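PDB 3MQ2: 16S rRNA methyltransferase from Streptomyces sp. DSM 40477, which methylates the N1 position of adenine 1408 in 16S rRNA, using S-adenosyl-L-methionine, and thereby confers resistance to aminoglycosides such as kanamycin, neomycin and apramycin. Local coordinates for residues 108-113 with 149-153; 102-107 with 136-141; 123-127 with 171-176; 140-145 with 156-160. All coordinates share one frame. Residue numbers count along the deposited sequence, not the author numbering.

Contact 1: residues 108-113 with 149-153. With SAH (S-adenosyl-L-homocysteine), chain C.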
loop_
_atom_site.group_PDB
_atom_site.type_symbol
_atom_site.label_atom_id
_atom_site.label_comp_id
_atom_site.label_asym_id
_atom_site.label_seq_id
_atom_site.Cartn_x
_atom_site.Cartn_y
_atom_site.Cartn_z
ATOM N N TRP A 108 -9.975 0.262 1.797
ATOM C CA TRP A 108 -11.369 -0.052 2.081
ATOM C C TRP A 108 -11.684 -1.416 1.479
ATOM O O TRP A 108 -10.820 -2.029 0.843
ATOM C CB TRP A 108 -12.329 1.044 1.576
ATOM C CG TRP A 108 -12.319 1.340 0.091
ATOM C CD1 TRP A 108 -11.533 2.249 -0.565
ATOM C CD2 TRP A 108 -13.169 0.753 -0.901
ATOM N NE1 TRP A 108 -11.840 2.250 -1.915
ATOM C CE2 TRP A 108 -12.835 1.336 -2.141
ATOM C CE3 TRP A 108 -14.186 -0.208 -0.860
ATOM C CZ2 TRP A 108 -13.478 0.985 -3.333
ATOM C CZ3 TRP A 108 -14.820 -0.565 -2.051
ATOM C CH2 TRP A 108 -14.465 0.040 -3.267
ATOM N N GLY A 109 -12.901 -1.899 1.697
ATOM C CA GLY A 109 -13.280 -3.196 1.160
ATOM C C GLY A 109 -12.512 -4.317 1.830
ATOM O O GLY A 109 -12.172 -4.229 3.006
ATOM N N SER A 110 -12.222 -5.370 1.075
ATOM C CA SER A 110 -11.635 -6.566 1.669
ATOM C C SER A 110 -10.208 -6.319 2.146
ATOM O O SER A 110 -9.747 -6.982 3.068
ATOM C CB SER A 110 -11.669 -7.736 0.676
ATOM O OG SER A 110 -10.823 -7.489 -0.436
ATOM N N LEU A 111 -9.523 -5.360 1.532
ATOM C CA LEU A 111 -8.169 -5.015 1.967
ATOM C C LEU A 111 -8.206 -4.402 3.370
ATOM O O LEU A 111 -7.326 -4.650 4.192
ATOM C CB LEU A 111 -7.503 -4.058 0.975
ATOM C CG LEU A 111 -6.063 -3.624 1.286
ATOM C CD1 LEU A 111 -5.175 -4.827 1.512
ATOM C CD2 LEU A 111 -5.513 -2.750 0.157
ATOM N N LEU A 112 -9.233 -3.605 3.642
ATOM C CA LEU A 112 -9.361 -3.012 4.972
ATOM C C LEU A 112 -9.703 -4.114 5.966
ATOM O O LEU A 112 -9.114 -4.206 7.037
ATOM C CB LEU A 112 -10.433 -1.911 4.972
ATOM C CG LEU A 112 -10.877 -1.390 6.350
ATOM C CD1 LEU A 112 -9.680 -0.903 7.155
ATOM C CD2 LEU A 112 -11.912 -0.286 6.182
ATOM N N ARG A 113 -10.656 -4.968 5.609
ATOM C CA ARG A 113 -11.000 -6.064 6.496
ATOM C C ARG A 113 -9.736 -6.861 6.813
ATOM O O ARG A 113 -9.494 -7.254 7.961
ATOM C CB ARG A 113 -12.071 -6.948 5.854
ATOM C CG ARG A 113 -12.627 -8.005 6.788
ATOM C CD ARG A 113 -13.809 -8.740 6.165
ATOM N NE ARG A 113 -13.396 -9.686 5.129
ATOM C CZ ARG A 113 -13.530 -9.471 3.824
ATOM N NH1 ARG A 113 -14.066 -8.338 3.385
ATOM N NH2 ARG A 113 -13.128 -10.388 2.954
ATOM N N VAL A 149 -18.431 1.287 8.268
ATOM C CA VAL A 149 -18.759 0.689 6.973
ATOM C C VAL A 149 -18.907 -0.825 7.166
ATOM O O VAL A 149 -18.434 -1.377 8.160
ATOM C CB VAL A 149 -17.664 0.991 5.932
ATOM C CG1 VAL A 149 -17.571 2.496 5.689
ATOM C CG2 VAL A 149 -16.318 0.457 6.410
ATOM N N PRO A 150 -19.572 -1.501 6.220
ATOM C CA PRO A 150 -19.830 -2.931 6.414
ATOM C C PRO A 150 -18.562 -3.736 6.705
ATOM O O PRO A 150 -18.597 -4.643 7.544
ATOM C CB PRO A 150 -20.433 -3.359 5.071
ATOM C CG PRO A 150 -21.106 -2.122 4.564
ATOM C CD PRO A 150 -20.192 -0.988 4.985
ATOM N N GLU A 151 -17.460 -3.415 6.037
ATOM C CA GLU A 151 -16.274 -4.267 6.115
ATOM C C GLU A 151 -15.503 -4.189 7.436
ATOM O O GLU A 151 -14.644 -5.037 7.687
ATOM C CB GLU A 151 -15.328 -4.069 4.916
ATOM C CG GLU A 151 -14.755 -2.665 4.746
ATOM C CD GLU A 151 -15.628 -1.758 3.877
ATOM O OE1 GLU A 151 -16.872 -1.915 3.893
ATOM O OE2 GLU A 151 -15.066 -0.877 3.182
ATOM N N VAL A 152 -15.796 -3.198 8.277
ATOM C CA VAL A 152 -15.170 -3.153 9.604
ATOM C C VAL A 152 -16.012 -3.855 10.661
ATOM O O VAL A 152 -15.591 -3.987 11.810
ATOM C CB VAL A 152 -14.825 -1.722 10.090
ATOM C CG1 VAL A 152 -13.907 -1.032 9.094
ATOM C CG2 VAL A 152 -16.102 -0.897 10.370
ATOM N N GLY A 153 -17.201 -4.298 10.272
ATOM C CA GLY A 153 -18.056 -5.048 11.176
ATOM C C GLY A 153 -18.268 -4.333 12.493
ATOM O O GLY A 153 -18.620 -3.153 12.513
HETATM N N SAH C . -3.977 3.937 -1.627
HETATM C CA SAH C . -4.660 4.727 -2.637
HETATM C CB SAH C . -6.073 4.202 -2.887
HETATM C CG SAH C . -6.854 3.872 -1.620
HETATM S SD SAH C . -8.612 3.623 -1.971
HETATM C C SAH C . -4.707 6.175 -2.191
HETATM O O SAH C . -5.140 7.054 -2.936
HETATM O OXT SAH C . -4.311 6.479 -1.066
HETATM C "C5'" SAH C . -8.358 1.863 -1.622
HETATM C "C4'" SAH C . -7.918 1.097 -2.865
HETATM O "O4'" SAH C . -7.715 -0.257 -2.519
HETATM C "C3'" SAH C . -8.968 1.101 -3.978
HETATM O "O3'" SAH C . -8.362 1.509 -5.180
HETATM C "C2'" SAH C . -9.413 -0.335 -4.145
HETATM O "O2'" SAH C . -9.579 -0.666 -5.512
HETATM C "C1'" SAH C . -8.249 -1.087 -3.533
HETATM N N9 SAH C . -8.605 -2.386 -2.949
HETATM C C8 SAH C . -9.594 -2.689 -2.050
HETATM N N7 SAH C . -9.527 -4.025 -1.787
HETATM C C5 SAH C . -8.501 -4.549 -2.508
HETATM C C6 SAH C . -7.985 -5.831 -2.627
HETATM N N6 SAH C . -8.511 -6.844 -1.944
HETATM N N1 SAH C . -6.909 -6.041 -3.458
HETATM C C2 SAH C . -6.347 -5.002 -4.170
HETATM N N3 SAH C . -6.864 -3.731 -4.061
HETATM C C4 SAH C . -7.917 -3.524 -3.234
#

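Contact 2: residues 102-107 with 136-141. With SAH (S-adenosyl-L-homocysteine), chain C.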
loop_
_atom_site.group_PDB
_atom_site.type_symbol
_atom_site.label_atom_id
_atom_site.label_comp_id
_atom_site.label_asym_id
_atom_site.label_seq_id
_atom_site.Cartn_x
_atom_site.Cartn_y
_atom_site.Cartn_z
ATOM N N LEU A 102 6.593 -2.063 2.525
ATOM C CA LEU A 102 5.224 -2.316 2.103
ATOM C C LEU A 102 4.308 -1.195 2.597
ATOM O O LEU A 102 4.328 -0.856 3.782
ATOM C CB LEU A 102 4.758 -3.642 2.690
ATOM C CG LEU A 102 3.301 -4.006 2.445
ATOM C CD1 LEU A 102 3.130 -4.401 0.988
ATOM C CD2 LEU A 102 2.905 -5.155 3.359
ATOM N N HIS A 103 3.524 -0.616 1.685
ATOM C CA HIS A 103 2.554 0.423 2.040
ATOM C C HIS A 103 1.139 -0.045 1.754
ATOM O O HIS A 103 0.874 -0.649 0.717
ATOM C CB HIS A 103 2.799 1.711 1.243
ATOM C CG HIS A 103 4.123 2.350 1.498
ATOM N ND1 HIS A 103 4.535 3.487 0.832
ATOM C CD2 HIS A 103 5.139 2.014 2.328
ATOM C CE1 HIS A 103 5.739 3.827 1.248
ATOM N NE2 HIS A 103 6.129 2.950 2.160
ATOM N N VAL A 104 0.233 0.233 2.684
ATOM C CA VAL A 104 -1.194 0.045 2.438
ATOM C C VAL A 104 -1.870 1.319 2.905
ATOM O O VAL A 104 -1.990 1.551 4.114
ATOM C CB VAL A 104 -1.777 -1.133 3.233
ATOM C CG1 VAL A 104 -3.296 -1.283 2.926
ATOM C CG2 VAL A 104 -1.039 -2.429 2.896
ATOM N N LEU A 105 -2.294 2.158 1.966
ATOM C CA LEU A 105 -2.750 3.499 2.341
ATOM C C LEU A 105 -4.244 3.676 2.115
ATOM O O LEU A 105 -4.738 3.462 1.021
ATOM C CB LEU A 105 -1.977 4.572 1.567
ATOM C CG LEU A 105 -0.450 4.508 1.599
ATOM C CD1 LEU A 105 0.131 5.741 0.917
ATOM C CD2 LEU A 105 0.057 4.410 3.025
ATOM N N MET A 106 -4.956 4.072 3.162
ATOM C CA MET A 106 -6.401 4.324 3.078
ATOM C C MET A 106 -7.200 3.165 2.496
ATOM O O MET A 106 -8.027 3.379 1.612
ATOM C CB MET A 106 -6.687 5.578 2.234
ATOM C CG MET A 106 -5.632 6.643 2.319
ATOM S SD MET A 106 -5.602 7.296 3.988
ATOM C CE MET A 106 -7.115 8.253 3.958
ATOM N N PRO A 107 -6.990 1.940 3.003
ATOM C CA PRO A 107 -7.705 0.808 2.410
ATOM C C PRO A 107 -9.199 0.853 2.698
ATOM O O PRO A 107 -9.635 1.417 3.709
ATOM C CB PRO A 107 -7.072 -0.399 3.108
ATOM C CG PRO A 107 -6.671 0.142 4.456
ATOM C CD PRO A 107 -6.147 1.522 4.141
ATOM N N PHE A 136 6.849 -1.756 7.171
ATOM C CA PHE A 136 5.485 -1.566 6.664
ATOM C C PHE A 136 4.855 -0.300 7.215
ATOM O O PHE A 136 5.198 0.159 8.311
ATOM C CB PHE A 136 4.578 -2.774 6.936
ATOM C CG PHE A 136 4.169 -2.948 8.382
ATOM C CD1 PHE A 136 3.126 -2.206 8.932
ATOM C CD2 PHE A 136 4.802 -3.897 9.174
ATOM C CE1 PHE A 136 2.741 -2.402 10.259
ATOM C CE2 PHE A 136 4.426 -4.097 10.487
ATOM C CZ PHE A 136 3.394 -3.353 11.036
ATOM N N LEU A 137 3.932 0.245 6.429
ATOM C CA LEU A 137 3.082 1.350 6.826
ATOM C C LEU A 137 1.666 1.000 6.407
ATOM O O LEU A 137 1.399 0.786 5.217
ATOM C CB LEU A 137 3.515 2.626 6.115
ATOM C CG LEU A 137 2.506 3.769 6.107
ATOM C CD1 LEU A 137 2.179 4.232 7.524
ATOM C CD2 LEU A 137 3.068 4.902 5.285
ATOM N N VAL A 138 0.766 0.915 7.380
ATOM C CA VAL A 138 -0.659 0.804 7.092
ATOM C C VAL A 138 -1.295 2.091 7.576
ATOM O O VAL A 138 -1.229 2.410 8.763
ATOM C CB VAL A 138 -1.321 -0.382 7.818
ATOM C CG1 VAL A 138 -2.828 -0.359 7.582
ATOM C CG2 VAL A 138 -0.733 -1.715 7.347
ATOM N N ALA A 139 -1.889 2.851 6.665
ATOM C CA ALA A 139 -2.475 4.122 7.073
ATOM C C ALA A 139 -3.978 3.954 7.011
ATOM O O ALA A 139 -4.567 3.906 5.925
ATOM C CB ALA A 139 -2.013 5.238 6.175
ATOM N N LEU A 140 -4.595 3.819 8.179
ATOM C CA LEU A 140 -6.029 3.566 8.232
ATOM C C LEU A 140 -6.803 4.861 8.061
ATOM O O LEU A 140 -6.522 5.847 8.729
ATOM C CB LEU A 140 -6.415 2.939 9.567
ATOM C CG LEU A 140 -5.877 1.549 9.871
ATOM C CD1 LEU A 140 -6.371 1.105 11.237
ATOM C CD2 LEU A 140 -6.294 0.547 8.785
ATOM N N ASN A 141 -7.772 4.847 7.151
ATOM C CA ASN A 141 -8.718 5.950 7.028
ATOM C C ASN A 141 -9.780 5.757 8.096
ATOM O O ASN A 141 -10.608 4.844 8.003
ATOM C CB ASN A 141 -9.359 5.923 5.640
ATOM C CG ASN A 141 -10.329 7.074 5.414
ATOM O OD1 ASN A 141 -10.712 7.782 6.346
ATOM N ND2 ASN A 141 -10.747 7.251 4.158
HETATM N N SAH C . -3.977 3.937 -1.627
HETATM C CA SAH C . -4.660 4.727 -2.637
HETATM C CB SAH C . -6.073 4.202 -2.887
HETATM C CG SAH C . -6.854 3.872 -1.620
HETATM S SD SAH C . -8.612 3.623 -1.971
HETATM C C SAH C . -4.707 6.175 -2.191
HETATM O O SAH C . -5.140 7.054 -2.936
HETATM O OXT SAH C . -4.311 6.479 -1.066
HETATM C "C5'" SAH C . -8.358 1.863 -1.622
HETATM C "C4'" SAH C . -7.918 1.097 -2.865
HETATM O "O4'" SAH C . -7.715 -0.257 -2.519
HETATM C "C3'" SAH C . -8.968 1.101 -3.978
HETATM O "O3'" SAH C . -8.362 1.509 -5.180
HETATM C "C2'" SAH C . -9.413 -0.335 -4.145
HETATM O "O2'" SAH C . -9.579 -0.666 -5.512
HETATM C "C1'" SAH C . -8.249 -1.087 -3.533
HETATM N N9 SAH C . -8.605 -2.386 -2.949
HETATM C C8 SAH C . -9.594 -2.689 -2.050
HETATM N N7 SAH C . -9.527 -4.025 -1.787
HETATM C C5 SAH C . -8.501 -4.549 -2.508
HETATM C C6 SAH C . -7.985 -5.831 -2.627
HETATM N N6 SAH C . -8.511 -6.844 -1.944
HETATM N N1 SAH C . -6.909 -6.041 -3.458
HETATM C C2 SAH C . -6.347 -5.002 -4.170
HETATM N N3 SAH C . -6.864 -3.731 -4.061
HETATM C C4 SAH C . -7.917 -3.524 -3.234
HETATM O O HOH W 1 -8.897 2.515 6.127
#

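Contact 3: residues 123-127 with 171-176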
loop_
_atom_site.group_PDB
_atom_site.type_symbol
_atom_site.label_atom_id
_atom_site.label_comp_id
_atom_site.label_asym_id
_atom_site.label_seq_id
_atom_site.Cartn_x
_atom_site.Cartn_y
_atom_site.Cartn_z
ATOM N N LEU A 123 -2.974 -10.676 5.770
ATOM C CA LEU A 123 -1.705 -10.162 6.302
ATOM C C LEU A 123 -0.565 -11.133 6.003
ATOM O O LEU A 123 0.543 -10.730 5.641
ATOM C CB LEU A 123 -1.804 -9.897 7.808
ATOM C CG LEU A 123 -2.650 -8.681 8.189
ATOM C CD1 LEU A 123 -2.977 -8.675 9.687
ATOM C CD2 LEU A 123 -1.894 -7.421 7.792
ATOM N N ARG A 124 -0.842 -12.423 6.144
ATOM C CA ARG A 124 0.172 -13.432 5.841
ATOM C C ARG A 124 0.546 -13.451 4.369
ATOM O O ARG A 124 1.707 -13.675 4.024
ATOM C CB ARG A 124 -0.296 -14.822 6.285
ATOM C CG ARG A 124 -0.277 -14.996 7.791
ATOM C CD ARG A 124 -0.624 -16.429 8.199
ATOM N NE ARG A 124 -0.582 -16.593 9.649
ATOM C CZ ARG A 124 -1.362 -17.420 10.336
ATOM N NH1 ARG A 124 -2.244 -18.184 9.706
ATOM N NH2 ARG A 124 -1.251 -17.492 11.657
ATOM N N GLY A 125 -0.436 -13.226 3.499
ATOM C CA GLY A 125 -0.176 -13.210 2.070
ATOM C C GLY A 125 0.699 -12.030 1.686
ATOM O O GLY A 125 1.555 -12.138 0.805
ATOM N N MET A 126 0.475 -10.892 2.341
ATOM C CA MET A 126 1.282 -9.712 2.076
ATOM C C MET A 126 2.681 -9.901 2.651
ATOM O O MET A 126 3.672 -9.532 2.017
ATOM C CB MET A 126 0.605 -8.452 2.626
ATOM C CG MET A 126 -0.536 -7.973 1.720
ATOM S SD MET A 126 -1.208 -6.361 2.205
ATOM C CE MET A 126 -2.045 -6.835 3.717
ATOM N N ALA A 127 2.763 -10.498 3.835
ATOM C CA ALA A 127 4.063 -10.765 4.434
ATOM C C ALA A 127 4.864 -11.714 3.541
ATOM O O ALA A 127 6.085 -11.642 3.492
ATOM C CB ALA A 127 3.916 -11.344 5.845
ATOM N N TYR A 171 -1.590 -8.740 14.606
ATOM C CA TYR A 171 -0.524 -8.576 13.629
ATOM C C TYR A 171 0.577 -9.605 13.878
ATOM O O TYR A 171 1.078 -10.222 12.935
ATOM C CB TYR A 171 0.020 -7.142 13.654
ATOM C CG TYR A 171 -0.716 -6.205 12.723
ATOM C CD1 TYR A 171 -2.100 -6.228 12.634
ATOM C CD2 TYR A 171 -0.024 -5.304 11.925
ATOM C CE1 TYR A 171 -2.782 -5.377 11.778
ATOM C CE2 TYR A 171 -0.693 -4.444 11.069
ATOM C CZ TYR A 171 -2.072 -4.483 11.004
ATOM O OH TYR A 171 -2.729 -3.637 10.141
ATOM N N ALA A 172 0.931 -9.801 15.149
ATOM C CA ALA A 172 1.976 -10.762 15.506
ATOM C C ALA A 172 1.623 -12.176 15.055
ATOM O O ALA A 172 2.485 -12.904 14.571
ATOM C CB ALA A 172 2.248 -10.742 17.011
ATOM N N GLU A 173 0.359 -12.559 15.216
ATOM C CA GLU A 173 -0.111 -13.876 14.782
ATOM C C GLU A 173 0.140 -14.076 13.291
ATOM O O GLU A 173 0.346 -15.202 12.829
ATOM C CB GLU A 173 -1.607 -14.028 15.055
ATOM C CG GLU A 173 -2.024 -13.789 16.496
ATOM C CD GLU A 173 -3.533 -13.714 16.657
ATOM O OE1 GLU A 173 -4.000 -13.351 17.759
ATOM O OE2 GLU A 173 -4.253 -14.017 15.680
ATOM N N ALA A 174 0.120 -12.979 12.542
ATOM C CA ALA A 174 0.255 -13.035 11.092
ATOM C C ALA A 174 1.678 -12.721 10.646
ATOM O O ALA A 174 1.955 -12.653 9.455
ATOM C CB ALA A 174 -0.730 -12.079 10.427
ATOM N N GLY A 175 2.573 -12.518 11.608
ATOM C CA GLY A 175 3.967 -12.254 11.299
ATOM C C GLY A 175 4.320 -10.797 11.045
ATOM O O GLY A 175 5.321 -10.515 10.390
ATOM N N TRP A 176 3.496 -9.875 11.538
ATOM C CA TRP A 176 3.816 -8.449 11.484
ATOM C C TRP A 176 4.105 -7.921 12.879
ATOM O O TRP A 176 3.298 -8.088 13.787
ATOM C CB TRP A 176 2.658 -7.628 10.917
ATOM C CG TRP A 176 2.288 -7.912 9.485
ATOM C CD1 TRP A 176 2.226 -9.133 8.865
ATOM C CD2 TRP A 176 1.908 -6.940 8.505
ATOM N NE1 TRP A 176 1.826 -8.971 7.548
ATOM C CE2 TRP A 176 1.627 -7.632 7.305
ATOM C CE3 TRP A 176 1.766 -5.546 8.528
ATOM C CZ2 TRP A 176 1.223 -6.982 6.146
ATOM C CZ3 TRP A 176 1.364 -4.896 7.367
ATOM C CH2 TRP A 176 1.100 -5.615 6.193
#

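Contact 4: residues 140-145 with 156-160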
loop_
_atom_site.group_PDB
_atom_site.type_symbol
_atom_site.label_atom_id
_atom_site.label_comp_id
_atom_site.label_asym_id
_atom_site.label_seq_id
_atom_site.Cartn_x
_atom_site.Cartn_y
_atom_site.Cartn_z
ATOM N N LEU A 140 -4.595 3.819 8.179
ATOM C CA LEU A 140 -6.029 3.566 8.232
ATOM C C LEU A 140 -6.803 4.861 8.061
ATOM O O LEU A 140 -6.522 5.847 8.729
ATOM C CB LEU A 140 -6.415 2.939 9.567
ATOM C CG LEU A 140 -5.877 1.549 9.871
ATOM C CD1 LEU A 140 -6.371 1.105 11.237
ATOM C CD2 LEU A 140 -6.294 0.547 8.785
ATOM N N ASN A 141 -7.772 4.847 7.151
ATOM C CA ASN A 141 -8.718 5.950 7.028
ATOM C C ASN A 141 -9.780 5.757 8.096
ATOM O O ASN A 141 -10.608 4.844 8.003
ATOM C CB ASN A 141 -9.359 5.923 5.640
ATOM C CG ASN A 141 -10.329 7.074 5.414
ATOM O OD1 ASN A 141 -10.712 7.782 6.346
ATOM N ND2 ASN A 141 -10.747 7.251 4.158
ATOM N N LEU A 142 -9.749 6.605 9.119
ATOM C CA LEU A 142 -10.628 6.442 10.264
ATOM C C LEU A 142 -12.103 6.706 9.906
ATOM O O LEU A 142 -13.006 6.354 10.662
ATOM C CB LEU A 142 -10.142 7.320 11.423
ATOM C CG LEU A 142 -8.755 6.958 11.963
ATOM C CD1 LEU A 142 -8.203 8.074 12.847
ATOM C CD2 LEU A 142 -8.783 5.630 12.719
ATOM N N HIS A 143 -12.350 7.267 8.724
ATOM C CA HIS A 143 -13.726 7.497 8.308
ATOM C C HIS A 143 -14.467 6.200 8.017
ATOM O O HIS A 143 -15.689 6.200 7.862
ATOM C CB HIS A 143 -13.798 8.492 7.140
ATOM C CG HIS A 143 -13.401 9.872 7.538
ATOM N ND1 HIS A 143 -14.322 10.854 7.842
ATOM C CD2 HIS A 143 -12.180 10.423 7.746
ATOM C CE1 HIS A 143 -13.684 11.956 8.198
ATOM N NE2 HIS A 143 -12.384 11.715 8.158
ATOM N N ALA A 144 -13.731 5.094 7.984
ATOM C CA ALA A 144 -14.357 3.785 7.877
ATOM C C ALA A 144 -15.180 3.504 9.129
ATOM O O ALA A 144 -15.915 2.523 9.188
ATOM C CB ALA A 144 -13.290 2.692 7.671
ATOM N N TRP A 145 -15.045 4.365 10.138
ATOM C CA TRP A 145 -15.808 4.217 11.376
ATOM C C TRP A 145 -16.681 5.436 11.648
ATOM O O TRP A 145 -17.171 5.613 12.757
ATOM C CB TRP A 145 -14.875 3.996 12.573
ATOM C CG TRP A 145 -14.211 2.663 12.589
ATOM C CD1 TRP A 145 -14.664 1.531 13.214
ATOM C CD2 TRP A 145 -12.974 2.301 11.953
ATOM N NE1 TRP A 145 -13.786 0.495 13.009
ATOM C CE2 TRP A 145 -12.743 0.937 12.239
ATOM C CE3 TRP A 145 -12.046 2.993 11.168
ATOM C CZ2 TRP A 145 -11.621 0.250 11.761
ATOM C CZ3 TRP A 145 -10.934 2.306 10.689
ATOM C CH2 TRP A 145 -10.728 0.952 10.999
ATOM N N PRO A 156 -14.395 -1.535 16.853
ATOM C CA PRO A 156 -14.438 -0.127 17.258
ATOM C C PRO A 156 -13.375 0.656 16.495
ATOM O O PRO A 156 -12.434 0.042 16.004
ATOM C CB PRO A 156 -14.086 -0.185 18.746
ATOM C CG PRO A 156 -13.247 -1.414 18.878
ATOM C CD PRO A 156 -13.825 -2.403 17.899
ATOM N N GLU A 157 -13.521 1.974 16.384
ATOM C CA GLU A 157 -12.496 2.777 15.722
ATOM C C GLU A 157 -11.189 2.664 16.500
ATOM O O GLU A 157 -11.163 2.904 17.705
ATOM C CB GLU A 157 -12.909 4.247 15.627
ATOM C CG GLU A 157 -11.843 5.117 14.937
ATOM C CD GLU A 157 -12.225 6.579 14.830
ATOM O OE1 GLU A 157 -13.405 6.875 14.523
ATOM O OE2 GLU A 157 -11.338 7.438 15.053
ATOM N N PRO A 158 -10.097 2.293 15.817
ATOM C CA PRO A 158 -8.838 2.126 16.553
ATOM C C PRO A 158 -8.179 3.445 16.926
ATOM O O PRO A 158 -8.285 4.446 16.223
ATOM C CB PRO A 158 -7.952 1.367 15.565
ATOM C CG PRO A 158 -8.478 1.770 14.221
ATOM C CD PRO A 158 -9.970 1.910 14.402
ATOM N N THR A 159 -7.487 3.435 18.057
ATOM C CA THR A 159 -6.743 4.596 18.503
ATOM C C THR A 159 -5.318 4.126 18.715
ATOM O O THR A 159 -5.068 2.919 18.740
ATOM C CB THR A 159 -7.282 5.119 19.839
ATOM O OG1 THR A 159 -7.031 4.144 20.860
ATOM C CG2 THR A 159 -8.781 5.386 19.743
ATOM N N PRO A 160 -4.377 5.069 18.871
ATOM C CA PRO A 160 -3.000 4.662 19.145
ATOM C C PRO A 160 -2.939 3.650 20.286
ATOM O O PRO A 160 -2.236 2.643 20.177
ATOM C CB PRO A 160 -2.335 5.979 19.557
ATOM C CG PRO A 160 -3.073 7.004 18.771
ATOM C CD PRO A 160 -4.503 6.532 18.749
HETATM O O HOH W 2 -15.847 6.520 15.211
#

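Contact 1: residues 108-113 with 149-153
A small, partly buried contact joins the N-terminal region of helix 109-116, beside the cofactor, to a short 3-10 turn at 150-152 in the long loop between strand 134-141 and helix 160-173. It illustrates how a single carboxylate can fix a loop to the backbone near the N-terminal end of a helix. Glu151 points toward the helix, and its OE2 accepts a hydrogen bond from Gly109 N at 2.8 Å, nearly straight at 162°. The same OE2 lies at the edge of the Trp108 indole, 3.7 Å from Trp108 CB. Gly109 has positive phi, and a side chain there would be crowded by the Trp108 ring, so glycine suits the turn. Beneath this polar link Leu112 supplies the apolar part: its CD2 packs 3.6 Å from Val152 CG1 and 4.0 Å from Glu151 CG. Farther along, Arg113 CB passes 3.7 Å from Glu151 O. The cofactor product lies beyond Trp108: Ser110 OG accepts a 2.8 Å hydrogen bond from SAH N6 and also pairs with Glu91, while Leu111 CB sits 3.4 Å from SAH N7. Trp108, Ser110 and Leu111 thus form part of the adenine-binding side of the pocket in a Rossmann-like, S-adenosylmethionine-dependent methyltransferase.

Contact 2: residues 102-107 with 136-141
Four backbone hydrogen bonds tie the two segments together: Leu137 N to Leu102 O (2.9 Å), Val104 N to Leu137 O (2.8 Å), Ala139 N to Val104 O (2.9 Å) and Met106 N to Ala139 O (2.8 Å). This alternation is that of parallel strands, whose axes here diverge by only 2° at 4.8 Å. Leu105 O, not bonded to 136-141, accepts a 2.8 Å hydrogen bond from the SAH amino nitrogen, N. CA-H...O contacts, such as Phe136 CA to Leu102 O at 3.2 Å, supplement the bonds. Past the end of strand 99-105, a water bridges Pro107 O and Asn141 N, 2.8 Å from each. Side chains then pair by face. Leu105 CD2 meets Leu137 CD2 at 3.8 Å and Ala139 CB at 3.9 Å; on the other face, Leu102 CB and Phe136 CB lie 4.3 Å apart, as do Val104 CB and Val138 CG2. Met106, also past strand 99-105, packs its CE 3.6 Å from Asn141 CB. Cofactor binding at the C-terminal end of parallel strands is the hallmark of the Rossmann-like methyltransferase fold.

Contact 3: residues 123-127 with 171-176
Leu123 is the bump around which this contact is shaped, and Tyr171, Ala174 and Trp176 are the walls of the hollow that receives it. Its CD2 sits squarely over the six-membered ring of Trp176, 3.6 Å from the centroid and 15° off the normal, a CH-pi contact. CD1 of the same leucine makes a second, off-centre CH-pi contact with the Tyr171 ring at 4.3 Å from the centroid, so the two methyls are held between two aromatic side chains. Ala174 closes the hollow with a small side chain, its CB 3.6 Å from Leu123 CB. In return, the indole lies against the helix: Trp176 NE1 donates to Leu123 O at 2.9 Å, Ala127 CB is 3.6 Å from Trp176 NE1, and Met126 CB meets the ring edge at Trp176 CZ2, 3.9 Å away. At the exposed margin Arg124 NH2 donates a hydrogen bond to Glu173 O, 3.0 Å. Gly175, with positive phi, forms a Schellman motif just past helix 160-173 and turns the chain so that Trp176 can begin strand 176-184. Helix 121-128 thus packs against the C-terminal end of helix 160-173 and the start of strand 176-184, with Met126 resting on strand 99-105 and Tyr171 and Trp176 on strand 134-141.

Contact 4: residues 140-145 with 156-160
Where strand 134-141 ends, its continuation through a 3-10 turn is packed against the proline-rich lead-in to helix 160-173, with the Trp145 indole at the centre of the contact. An Asx turn, in which Asn141 OD1 accepts from His143 N at 2.9 Å, starts the bend that brings Trp145 into place. Glu157 CA and the Pro158 ring lie over one face of that indole: Glu157 CA stands 3.5 Å from the centroid of the Trp145 five-membered ring, and Pro158 CD 3.5 Å from that of its six-membered ring, both CH-pi contacts almost along the normal. The proline ring continues inward, with Pro158 CG 3.7 Å from Leu140 CD1 and 4.2 Å from Leu142 CD2. Polar atoms work at the margin. A water donates to Trp145 O (2.9 Å) and to Glu157 OE1 (2.6 Å), while Glu157 OE2 forms a salt bridge with Arg146. No direct hydrogen bond crosses between the segments, which implies that the two meet through CH-pi contacts and apolar packing, with water and charge at the rim.

Overall arrangement
The four contacts show how one sheet can organise both a cofactor site and its surroundings. Contact 2, about 5 Å from the centre of the chain, joins neighbouring strands 99-105 and 134-141; its centre is 12 to 14 Å from those of the others. Segment 108-113 of contact 1 comes shortly after strand 99-105. Contact 3 touches contact 2 mainly through Trp176, which packs on Leu102, Phe136 and Val138. Contact 4 shares Leu140 and Asn141 with contact 2 and meets contact 1 where Leu112 and Val152 pack on Ala144. Along the chain contact 4 is nested within contact 3, their centres about 20 Å apart, while contacts 1, 2 and 3 interleave. Contacts 1 and 2 thus border SAH, and contacts 3 and 4 pack around the same sheet.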